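Local coordinates for protein beta-hydroxyacid dehydrogenase, 3-hydroxyisobutyrate dehydrogenase (Saccharomonospora xinjiangensis XJ-54, PDB 6GRL) that probably reduces imines with NADPH, as an S-selective imine reductase of the 3-hydroxyisobutyrate dehydrogenase-related family, at residues A[77-82]-A[164-169]. Residues are numbered along the deposited sequence; the frame is centred on the assembly and turned at random. Where two conformers were deposited one is given.
Sequences SRFVVV and PILREL
The ring of Phe79 meets Leu166 at its edge and Ile165 at a slant. CD2 of Leu166 lies in the plane of the ring, 4.0 Å from Phe79 CZ, so a methyl group faces the far rim of the aromatic carbons. CG2 of Ile165 approaches obliquely, 3.8 Å from Phe79 CE2 and 4.1 Å from Phe79 CZ. The outer end of the ring is thus shared between two branched aliphatic side chains, through van der Waals contact alone. With its CG anti to the backbone N (chi1 -165°), Phe79 carries the ring out from the strand toward the helix; a long, flat side chain suits this place because the backbones are well apart, 9.8 Å between the CA atoms of Phe79 and Ile165. Ile165 points its CB toward the strand and offers the short CG2 branch, the two side chains reaching past one another from opposing backbones. Leu166 starts off to one side, and because leucine branches one carbon further out, at CG, its methyl CD2 can reach the ring edge.

Strand 79-82 is an inner parallel strand of a Rossmann-type sheet, between strands 23-26 and 105-108, and the contact joins it to the last part of helix 156-166, which packs on the sheet within the probable NADP-binding domain. Phe79 also touches Val23 and Val107 on the two neighbouring strands, and its ring meets that of His162, one turn earlier in the helix, with the planes at about 40°. Leu166 is also the first residue of a type I turn, closed by Leu169 N to Leu166 O at 3.1 Å. Glu168, partly exposed, can turn its carboxylate to His44, with OE1 hydrogen-bonded to His44 NE2, while its side chain also touches Phe39 of helix 30-41.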
# COMPACT_ATOMS: atom_id res chain seq x y z
N SER A 77 -2.35 1.19 -28.17
CA SER A 77 -2.99 2.23 -27.37
C SER A 77 -1.94 3.21 -26.87
O SER A 77 -0.75 2.91 -26.81
CB SER A 77 -3.73 1.63 -26.16
OG SER A 77 -4.12 0.29 -26.39
N ARG A 78 -2.41 4.41 -26.51
CA ARG A 78 -1.57 5.40 -25.85
C ARG A 78 -1.47 5.13 -24.36
O ARG A 78 -0.45 5.46 -23.74
CB ARG A 78 -2.13 6.81 -26.09
CG ARG A 78 -1.45 7.90 -25.28
CD ARG A 78 -2.07 9.26 -25.56
NE ARG A 78 -1.31 10.34 -24.92
CZ ARG A 78 -1.70 10.97 -23.82
NH1 ARG A 78 -2.84 10.65 -23.22
NH2 ARG A 78 -0.94 11.94 -23.31
N PHE A 79 -2.49 4.51 -23.77
CA PHE A 79 -2.58 4.26 -22.34
C PHE A 79 -2.19 2.80 -22.08
O PHE A 79 -2.89 1.88 -22.51
CB PHE A 79 -4.00 4.55 -21.86
CG PHE A 79 -4.14 4.67 -20.37
CD1 PHE A 79 -3.72 5.82 -19.72
CD2 PHE A 79 -4.72 3.66 -19.63
CE1 PHE A 79 -3.86 5.94 -18.35
CE2 PHE A 79 -4.87 3.77 -18.26
CZ PHE A 79 -4.43 4.91 -17.62
N VAL A 80 -1.07 2.60 -21.38
CA VAL A 80 -0.52 1.27 -21.14
C VAL A 80 -0.49 1.02 -19.64
O VAL A 80 0.16 1.76 -18.90
CB VAL A 80 0.88 1.11 -21.74
CG1 VAL A 80 1.44 -0.28 -21.45
CG2 VAL A 80 0.86 1.38 -23.24
N VAL A 81 -1.18 -0.03 -19.20
CA VAL A 81 -1.25 -0.42 -17.80
C VAL A 81 -0.43 -1.69 -17.61
O VAL A 81 -0.63 -2.68 -18.33
CB VAL A 81 -2.70 -0.63 -17.34
CG1 VAL A 81 -2.75 -1.01 -15.87
CG2 VAL A 81 -3.52 0.62 -17.60
N VAL A 82 0.49 -1.67 -16.65
CA VAL A 82 1.39 -2.78 -16.38
C VAL A 82 1.00 -3.41 -15.05
O VAL A 82 1.06 -2.76 -14.00
CB VAL A 82 2.86 -2.33 -16.35
CG1 VAL A 82 3.80 -3.53 -16.24
CG2 VAL A 82 3.18 -1.50 -17.58
N PRO A 164 -10.27 9.97 -14.28
CA PRO A 164 -11.52 9.23 -14.53
C PRO A 164 -11.30 7.81 -15.02
O PRO A 164 -12.11 6.93 -14.71
CB PRO A 164 -12.23 10.09 -15.58
CG PRO A 164 -11.69 11.45 -15.36
CD PRO A 164 -10.26 11.26 -14.99
N ILE A 165 -10.22 7.55 -15.77
CA ILE A 165 -9.94 6.19 -16.20
C ILE A 165 -9.48 5.35 -15.01
O ILE A 165 -9.90 4.19 -14.85
CB ILE A 165 -8.90 6.18 -17.33
CG1 ILE A 165 -9.44 6.92 -18.56
CG2 ILE A 165 -8.51 4.76 -17.70
CD1 ILE A 165 -8.43 7.06 -19.67
N LEU A 166 -8.64 5.91 -14.15
CA LEU A 166 -8.13 5.17 -13.00
C LEU A 166 -9.25 4.83 -12.02
O LEU A 166 -9.23 3.75 -11.41
CB LEU A 166 -7.03 5.97 -12.30
CG LEU A 166 -5.84 6.37 -13.17
CD1 LEU A 166 -4.88 7.26 -12.38
CD2 LEU A 166 -5.12 5.14 -13.70
N ARG A 167 -10.22 5.73 -11.84
CA ARG A 167 -11.29 5.47 -10.89
C ARG A 167 -12.26 4.40 -11.37
O ARG A 167 -13.13 3.99 -10.60
CB ARG A 167 -12.05 6.76 -10.57
CG ARG A 167 -12.87 7.32 -11.72
CD ARG A 167 -13.92 8.31 -11.24
NE ARG A 167 -13.35 9.64 -11.00
CZ ARG A 167 -13.71 10.73 -11.66
NH1 ARG A 167 -14.65 10.67 -12.60
NH2 ARG A 167 -13.14 11.90 -11.38
N GLU A 168 -12.13 3.95 -12.62
CA GLU A 168 -12.90 2.80 -13.08
C GLU A 168 -12.45 1.51 -12.40
O GLU A 168 -13.18 0.51 -12.47
CB GLU A 168 -12.78 2.65 -14.60
CG GLU A 168 -13.27 3.87 -15.38
CD GLU A 168 -13.10 3.71 -16.88
OE1 GLU A 168 -12.50 2.70 -17.31
OE2 GLU A 168 -13.57 4.59 -17.63
N LEU A 169 -11.28 1.50 -11.77
CA LEU A 169 -10.78 0.32 -11.07
C LEU A 169 -11.13 0.32 -9.59
O LEU A 169 -11.03 -0.73 -8.95
CB LEU A 169 -9.26 0.22 -11.24
CG LEU A 169 -8.75 0.25 -12.68
CD1 LEU A 169 -7.23 0.16 -12.71
CD2 LEU A 169 -9.37 -0.88 -13.49